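Local coordinates for exotoxin 3 (Staphylococcus aureus, PDB 2Z8L), which binds the sialylated glycan sialyl Lewis X and belongs to the staphylococcal superantigen-like toxins, built of an OB fold and a beta-grasp domain, at residues 178-183 / 188-193; 22-27 / 140-145. All blocks are in the same frame, centred on the assembly; numbering follows the deposited sequence.

Contact 1: 178-183 / 188-193; sequences YTFELN and PHRMSD. Unlike the reference sequence in segment 188-193: Pro188 (reference Thr), His189 (reference Asn). With SIA (N-acetyl-alpha-neuraminic acid), chain B; GAL (beta-D-galactopyranose), chain C; FUC (alpha-L-fucopyranose), chain D; NAG (2-acetamido-2-deoxy-beta-D-glucopyranose), chain E.
Thr179 O takes two bonds from the guanidinium of Arg190, which meets it end-on: NH2 at 2.8 Å and NH1 at 3.1 Å, the oxygen lying close to the guanidinium plane. NH1 comes nearly along the C=O axis, while NH2 is tilted 34° from the carbonyl plane. A bend at chi3 (72°) in an otherwise extended side chain turns the group so that NE and NH2 also reach the sialic acid. Arg190 NE gives an almost straight bond to O9 of the sialic acid (N-H...O 170°), and NH2 bonds its O8. Asp193 OD2 accepts from sialic acid O9 at 2.6 Å, so O9 is gripped by two side chains of 188-193. The sialic acid carboxylate docks on the strand edge: Thr179 N donates to O1A and Thr179 OG1 to O1B. Galactose C5 lies 3.8 Å above one face of the Arg190 guanidinium, displaced toward its rim, and the Phe180 ring meets NH2 obliquely. Farther along the strand, Glu181 OE2 accepts from galactose O6 and, at 2.6 Å, from fucose O3. This is the sialyl Lewis X site, and Gln187, bonded to Arg190 NH1, also holds galactose and fucose. Strand 177-181 is the outermost of the beta-grasp sheet, paired with strand 167-172; the side chain of Phe180 packs against Asp145 of helix 141-155.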
loop_
_atom_site.group_PDB
_atom_site.type_symbol
_atom_site.label_atom_id
_atom_site.label_comp_id
_atom_site.label_asym_id
_atom_site.label_seq_id
_atom_site.Cartn_x
_atom_site.Cartn_y
_atom_site.Cartn_z
ATOM N N TYR A 178 -10.583 7.562 -1.730
ATOM C CA TYR A 178 -10.152 6.665 -0.663
ATOM C C TYR A 178 -9.399 7.494 0.387
ATOM O O TYR A 178 -8.557 8.303 0.026
ATOM C CB TYR A 178 -9.258 5.600 -1.239
ATOM C CG TYR A 178 -9.960 4.835 -2.361
ATOM C CD1 TYR A 178 -10.703 3.728 -2.095
ATOM C CD2 TYR A 178 -9.852 5.258 -3.657
ATOM C CE1 TYR A 178 -11.318 3.023 -3.101
ATOM C CE2 TYR A 178 -10.491 4.590 -4.692
ATOM C CZ TYR A 178 -11.230 3.467 -4.391
ATOM O OH TYR A 178 -11.836 2.766 -5.413
ATOM N N THR A 179 -9.664 7.241 1.662
ATOM C CA THR A 179 -9.136 8.049 2.743
ATOM C C THR A 179 -8.273 7.166 3.643
ATOM O O THR A 179 -8.705 6.053 4.022
ATOM C CB THR A 179 -10.248 8.614 3.647
ATOM O OG1 THR A 179 -11.120 9.379 2.843
ATOM C CG2 THR A 179 -9.654 9.554 4.693
ATOM N N PHE A 180 -7.106 7.701 3.993
ATOM C CA PHE A 180 -6.131 7.067 4.940
ATOM C C PHE A 180 -6.002 7.946 6.130
ATOM O O PHE A 180 -5.464 9.051 6.025
ATOM C CB PHE A 180 -4.717 6.793 4.350
ATOM C CG PHE A 180 -4.737 6.062 3.020
ATOM C CD1 PHE A 180 -5.559 5.007 2.840
ATOM C CD2 PHE A 180 -3.842 6.418 2.010
ATOM C CE1 PHE A 180 -5.579 4.314 1.605
ATOM C CE2 PHE A 180 -3.832 5.750 0.808
ATOM C CZ PHE A 180 -4.720 4.676 0.625
ATOM N N GLU A 181 -6.561 7.544 7.274
ATOM C CA GLU A 181 -6.427 8.341 8.494
ATOM C C GLU A 181 -5.022 8.147 9.047
ATOM O O GLU A 181 -4.603 7.008 9.368
ATOM C CB GLU A 181 -7.425 7.884 9.542
ATOM C CG GLU A 181 -8.879 7.988 9.177
ATOM C CD GLU A 181 -9.745 7.387 10.327
ATOM O OE1 GLU A 181 -9.886 8.090 11.339
ATOM O OE2 GLU A 181 -10.206 6.216 10.262
ATOM N N LEU A 182 -4.284 9.239 9.242
ATOM C CA LEU A 182 -2.850 9.114 9.627
ATOM C C LEU A 182 -2.580 8.836 11.099
ATOM O O LEU A 182 -1.434 8.534 11.449
ATOM C CB LEU A 182 -2.073 10.339 9.172
ATOM C CG LEU A 182 -2.130 10.570 7.673
ATOM C CD1 LEU A 182 -1.431 11.816 7.283
ATOM C CD2 LEU A 182 -1.550 9.375 6.888
ATOM N N ASN A 183 -3.613 8.884 11.949
ATOM C CA ASN A 183 -3.397 8.616 13.369
ATOM C C ASN A 183 -3.339 7.140 13.719
ATOM O O ASN A 183 -3.175 6.774 14.922
ATOM C CB ASN A 183 -4.412 9.340 14.240
ATOM C CG ASN A 183 -5.835 8.854 14.078
ATOM O OD1 ASN A 183 -6.156 7.954 13.319
ATOM N ND2 ASN A 183 -6.715 9.482 14.839
ATOM N N PRO A 188 -6.067 -3.645 8.583
ATOM C CA PRO A 188 -5.731 -4.869 7.853
ATOM C C PRO A 188 -6.791 -5.317 6.843
ATOM O O PRO A 188 -6.442 -5.664 5.750
ATOM C CB PRO A 188 -5.580 -5.876 8.963
ATOM C CG PRO A 188 -4.990 -5.097 10.029
ATOM C CD PRO A 188 -5.809 -3.832 10.022
ATOM N N HIS A 189 -8.062 -5.177 7.183
ATOM C CA HIS A 189 -9.107 -5.603 6.258
ATOM C C HIS A 189 -9.206 -4.795 4.982
ATOM O O HIS A 189 -10.002 -5.199 4.093
ATOM C CB HIS A 189 -10.440 -5.658 6.976
ATOM C CG HIS A 189 -10.595 -6.896 7.799
ATOM N ND1 HIS A 189 -11.406 -7.943 7.428
ATOM C CD2 HIS A 189 -9.967 -7.285 8.931
ATOM C CE1 HIS A 189 -11.289 -8.913 8.317
ATOM N NE2 HIS A 189 -10.422 -8.540 9.241
ATOM N N ARG A 190 -8.490 -3.648 4.913
ATOM C CA ARG A 190 -8.415 -2.839 3.706
ATOM C C ARG A 190 -7.150 -3.151 2.898
ATOM O O ARG A 190 -6.962 -2.605 1.818
ATOM C CB ARG A 190 -8.415 -1.349 4.013
ATOM C CG ARG A 190 -9.706 -0.964 4.638
ATOM C CD ARG A 190 -9.689 0.468 5.135
ATOM N NE ARG A 190 -9.727 1.443 4.042
ATOM C CZ ARG A 190 -9.291 2.724 4.109
ATOM N NH1 ARG A 190 -8.731 3.197 5.187
ATOM N NH2 ARG A 190 -9.414 3.493 3.058
ATOM N N MET A 191 -6.311 -4.057 3.404
ATOM C CA MET A 191 -4.987 -4.148 2.775
ATOM C C MET A 191 -4.960 -4.978 1.513
ATOM O O MET A 191 -3.934 -5.008 0.820
ATOM C CB MET A 191 -3.961 -4.636 3.751
ATOM C CG MET A 191 -3.266 -3.445 4.341
ATOM S SD MET A 191 -2.224 -3.944 5.557
ATOM C CE MET A 191 -1.931 -2.448 6.508
ATOM N N SER A 192 -6.081 -5.576 1.159
ATOM C CA SER A 192 -6.264 -6.238 -0.129
ATOM C C SER A 192 -6.986 -5.411 -1.211
ATOM O O SER A 192 -7.069 -5.817 -2.364
ATOM C CB SER A 192 -6.964 -7.583 0.053
ATOM O OG SER A 192 -6.089 -8.547 0.659
ATOM N N ASP A 193 -7.528 -4.256 -0.827
ATOM C CA ASP A 193 -8.300 -3.454 -1.778
ATOM C C ASP A 193 -7.389 -2.891 -2.884
ATOM O O ASP A 193 -6.264 -2.522 -2.575
ATOM C CB ASP A 193 -8.980 -2.342 -1.032
ATOM C CG ASP A 193 -10.072 -2.873 -0.017
ATOM O OD1 ASP A 193 -10.535 -4.055 -0.078
ATOM O OD2 ASP A 193 -10.451 -2.083 0.886
HETATM C C1 SIA B . -13.113 6.360 2.298
HETATM C C2 SIA B . -14.404 5.537 2.371
HETATM C C3 SIA B . -15.566 6.227 1.656
HETATM C C4 SIA B . -15.376 6.204 0.143
HETATM C C5 SIA B . -15.131 4.780 -0.389
HETATM C C6 SIA B . -13.960 4.184 0.403
HETATM C C7 SIA B . -13.588 2.745 0.068
HETATM C C8 SIA B . -12.571 2.189 1.076
HETATM C C9 SIA B . -11.914 0.890 0.676
HETATM C C10 SIA B . -15.370 4.191 -2.768
HETATM C C11 SIA B . -14.853 4.417 -4.164
HETATM N N5 SIA B . -14.775 4.883 -1.808
HETATM O O1A SIA B . -12.061 5.687 2.228
HETATM O O1B SIA B . -13.117 7.616 2.357
HETATM O O4 SIA B . -16.521 6.845 -0.512
HETATM O O6 SIA B . -14.303 4.232 1.794
HETATM O O7 SIA B . -14.743 1.911 0.163
HETATM O O8 SIA B . -11.592 3.229 1.259
HETATM O O9 SIA B . -11.047 0.356 1.686
HETATM O O10 SIA B . -16.264 3.395 -2.487
HETATM C C1 GAL C . -13.586 2.855 6.197
HETATM C C2 GAL C . -14.649 3.643 5.452
HETATM C C3 GAL C . -13.912 4.651 4.574
HETATM C C4 GAL C . -13.016 5.537 5.445
HETATM C C5 GAL C . -12.042 4.693 6.276
HETATM C C6 GAL C . -11.175 5.525 7.196
HETATM O O2 GAL C . -15.373 2.715 4.645
HETATM O O3 GAL C . -14.801 5.428 3.758
HETATM O O4 GAL C . -13.841 6.283 6.308
HETATM O O5 GAL C . -12.792 3.715 7.025
HETATM O O6 GAL C . -10.330 4.754 8.035
HETATM C C1 FUC D . -13.922 1.896 10.663
HETATM C C2 FUC D . -12.935 2.683 11.537
HETATM C C3 FUC D . -12.608 4.030 10.916
HETATM C C4 FUC D . -13.893 4.765 10.561
HETATM C C5 FUC D . -14.813 3.868 9.726
HETATM C C6 FUC D . -16.125 4.509 9.312
HETATM O O2 FUC D . -11.738 1.961 11.760
HETATM O O3 FUC D . -11.777 4.772 11.812
HETATM O O4 FUC D . -14.518 5.053 11.786
HETATM O O5 FUC D . -15.077 2.663 10.411
HETATM C C1 NAG E . -13.461 -2.101 8.102
HETATM C C2 NAG E . -13.035 -0.969 9.067
HETATM C C3 NAG E . -13.664 0.373 8.710
HETATM C C4 NAG E . -13.485 0.678 7.223
HETATM C C5 NAG E . -13.963 -0.548 6.436
HETATM C C6 NAG E . -13.942 -0.469 4.914
HETATM C C7 NAG E . -12.440 -1.677 11.344
HETATM C C8 NAG E . -13.002 -1.935 12.728
HETATM N N2 NAG E . -13.337 -1.280 10.445
HETATM O O1 NAG E . -12.776 -3.308 8.414
HETATM O O3 NAG E . -13.140 1.427 9.538
HETATM O O4 NAG E . -14.276 1.838 6.964
HETATM O O5 NAG E . -13.150 -1.671 6.773
HETATM O O6 NAG E . -12.718 0.010 4.440
HETATM O O7 NAG E . -11.232 -1.814 11.116
#

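Contact 2: 22-27 / 140-145. Unlike the reference sequence in segment 22-27: Gly27 (reference Arg).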
loop_
_atom_site.group_PDB
_atom_site.type_symbol
_atom_site.label_atom_id
_atom_site.label_comp_id
_atom_site.label_asym_id
_atom_site.label_seq_id
_atom_site.Cartn_x
_atom_site.Cartn_y
_atom_site.Cartn_z
ATOM N N ARG A 22 5.351 5.495 13.386
ATOM C CA ARG A 22 6.384 6.057 12.535
ATOM C C ARG A 22 7.392 4.993 12.078
ATOM O O ARG A 22 7.797 4.948 10.907
ATOM C CB ARG A 22 7.114 7.206 13.253
ATOM C CG ARG A 22 8.145 7.942 12.387
ATOM C CD ARG A 22 9.242 8.560 13.136
ATOM N NE ARG A 22 10.366 8.856 12.239
ATOM C CZ ARG A 22 11.315 7.988 11.856
ATOM N NH1 ARG A 22 11.343 6.722 12.287
ATOM N NH2 ARG A 22 12.273 8.400 11.027
ATOM N N ASP A 23 7.808 4.121 12.974
ATOM C CA ASP A 23 8.866 3.192 12.650
ATOM C C ASP A 23 8.335 2.142 11.663
ATOM O O ASP A 23 9.082 1.674 10.796
ATOM C CB ASP A 23 9.475 2.569 13.913
ATOM C CG ASP A 23 10.287 3.583 14.760
ATOM O OD1 ASP A 23 10.509 4.754 14.305
ATOM O OD2 ASP A 23 10.668 3.239 15.917
ATOM N N TYR A 24 7.057 1.787 11.786
ATOM C CA TYR A 24 6.393 0.874 10.817
ATOM C C TYR A 24 6.504 1.421 9.403
ATOM O O TYR A 24 6.936 0.739 8.500
ATOM C CB TYR A 24 4.923 0.638 11.159
ATOM C CG TYR A 24 4.182 -0.245 10.194
ATOM C CD1 TYR A 24 4.319 -1.623 10.236
ATOM C CD2 TYR A 24 3.354 0.267 9.245
ATOM C CE1 TYR A 24 3.615 -2.436 9.345
ATOM C CE2 TYR A 24 2.646 -0.539 8.388
ATOM C CZ TYR A 24 2.810 -1.899 8.437
ATOM O OH TYR A 24 2.116 -2.734 7.596
ATOM N N TYR A 25 6.138 2.691 9.224
ATOM C CA TYR A 25 6.111 3.279 7.909
ATOM C C TYR A 25 7.431 3.781 7.411
ATOM O O TYR A 25 7.534 4.207 6.270
ATOM C CB TYR A 25 5.052 4.396 7.862
ATOM C CG TYR A 25 3.629 3.913 7.811
ATOM C CD1 TYR A 25 3.132 3.316 6.665
ATOM C CD2 TYR A 25 2.834 3.952 8.908
ATOM C CE1 TYR A 25 1.813 2.881 6.536
ATOM C CE2 TYR A 25 1.487 3.541 8.797
ATOM C CZ TYR A 25 1.002 2.971 7.637
ATOM O OH TYR A 25 -0.309 2.536 7.543
ATOM N N SER A 26 8.474 3.680 8.252
ATOM C CA SER A 26 9.863 4.048 7.929
ATOM C C SER A 26 10.677 2.826 7.624
ATOM O O SER A 26 11.880 2.931 7.313
ATOM C CB SER A 26 10.523 4.747 9.135
ATOM O OG SER A 26 9.837 5.904 9.451
ATOM N N GLY A 27 10.041 1.663 7.727
ATOM C CA GLY A 27 10.718 0.408 7.612
ATOM C C GLY A 27 10.754 -0.144 6.211
ATOM O O GLY A 27 10.280 0.448 5.254
ATOM N N SER A 140 -2.485 -1.588 -5.094
ATOM C CA SER A 140 -3.165 -1.840 -3.803
ATOM C C SER A 140 -3.206 -0.548 -2.974
ATOM O O SER A 140 -2.233 0.251 -2.992
ATOM C CB SER A 140 -2.464 -2.967 -2.997
ATOM O OG SER A 140 -1.195 -2.616 -2.522
ATOM N N LEU A 141 -4.318 -0.347 -2.231
ATOM C CA LEU A 141 -4.330 0.705 -1.209
ATOM C C LEU A 141 -3.172 0.527 -0.253
ATOM O O LEU A 141 -2.621 1.545 0.213
ATOM C CB LEU A 141 -5.645 0.729 -0.421
ATOM C CG LEU A 141 -6.864 1.036 -1.239
ATOM C CD1 LEU A 141 -8.069 1.234 -0.266
ATOM C CD2 LEU A 141 -6.680 2.267 -2.132
ATOM N N LYS A 142 -2.789 -0.732 0.050
ATOM C CA LYS A 142 -1.647 -0.964 0.946
ATOM C C LYS A 142 -0.365 -0.248 0.469
ATOM O O LYS A 142 0.305 0.452 1.248
ATOM C CB LYS A 142 -1.363 -2.430 1.015
ATOM C CG LYS A 142 -0.222 -2.818 1.939
ATOM C CD LYS A 142 0.186 -4.284 1.777
ATOM C CE LYS A 142 1.292 -4.774 2.708
ATOM N NZ LYS A 142 0.753 -4.771 4.099
ATOM N N GLU A 143 -0.021 -0.455 -0.783
ATOM C CA GLU A 143 1.158 0.163 -1.373
ATOM C C GLU A 143 1.084 1.665 -1.416
ATOM O O GLU A 143 2.027 2.321 -1.041
ATOM C CB GLU A 143 1.425 -0.426 -2.763
ATOM C CG GLU A 143 2.764 0.036 -3.302
ATOM C CD GLU A 143 3.211 -0.656 -4.573
ATOM O OE1 GLU A 143 2.590 -1.645 -5.068
ATOM O OE2 GLU A 143 4.260 -0.155 -5.100
ATOM N N LEU A 144 -0.045 2.198 -1.853
ATOM C CA LEU A 144 -0.154 3.654 -1.887
ATOM C C LEU A 144 -0.030 4.247 -0.491
ATOM O O LEU A 144 0.742 5.206 -0.268
ATOM C CB LEU A 144 -1.508 4.006 -2.482
ATOM C CG LEU A 144 -1.609 4.065 -3.967
ATOM C CD1 LEU A 144 -3.083 4.232 -4.297
ATOM C CD2 LEU A 144 -0.765 5.352 -4.332
ATOM N N ASP A 145 -0.776 3.703 0.467
ATOM C CA ASP A 145 -0.726 4.172 1.878
ATOM C C ASP A 145 0.713 4.160 2.361
ATOM O O ASP A 145 1.224 5.163 2.864
ATOM C CB ASP A 145 -1.664 3.283 2.745
ATOM C CG ASP A 145 -1.527 3.503 4.261
ATOM O OD1 ASP A 145 -1.990 4.563 4.702
ATOM O OD2 ASP A 145 -0.967 2.632 4.980
HETATM O O HOH W 1 1.363 -2.155 4.962
#
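Residues 22-27, on helix 18-25, and the first turn of helix 141-155 come closest at Tyr25 and Asp145, whose CA atoms lie 9.2 Å apart, so the gap is spanned by side chains and a water. Tyr25 OH donates to Asp145 OD2 at 2.6 Å, on the syn lone pair, the side of the other carboxylate oxygen. The carboxylate meets the phenol at its edge: Asp145 OD2 lies near the ring plane and 3.2 Å from Tyr25 CE1, while the two planes stand 79° apart. Asp145 CG is anti to the backbone N (chi1 170°), which carries the group out from the helix to meet the phenol. A salt bridge from Arg149 NE to OD1 leaves each oxygen with its own partner and probably keeps Asp145 ionised; Tyr25 OH in turn accepts from Leu186 N. The segments fall in the OB-fold and beta-grasp regions of the toxin, and 141-155 is the long helix packed on the beta-grasp sheet, as in the superantigen family. Its start is fixed by an N-cap, Ser140 OG accepting from Glu143 N at 3.0 Å. Beside the direct bond runs a bridge through one water, which donates to Tyr24 OH and accepts from Lys142 NZ, each at 2.8 Å. Lys142 is extended as far as CE and turns only at chi4 (67°), bringing NZ to the water and to Tyr95 O. Tyr24 OH is bonded also to Glu84, and Tyr24 CD2 sits 3.6 Å above the centre of the Tyr25 ring.

Overall arrangement
From the N terminus the chain runs through helix 18-25, then through the OB-fold strands and the first beta-grasp hairpin before helix 141-155 brings it back; contact 2 closes this loop of 112 residues and ties the two domains together. Contact 1 follows in series, neither nested in contact 2 nor crossing it, and closes only the four-residue connection after strand 177-181, within the beta-grasp domain. Their centres are 10 Å apart and they touch: Asp193 O probably accepts a hydrogen bond from Leu141 N, and Met191 packs on Lys142. Helix 141-155 is shared: Lys142 and Asp145 serve contact 2, while Leu141, at its start, belongs to the glycan pocket.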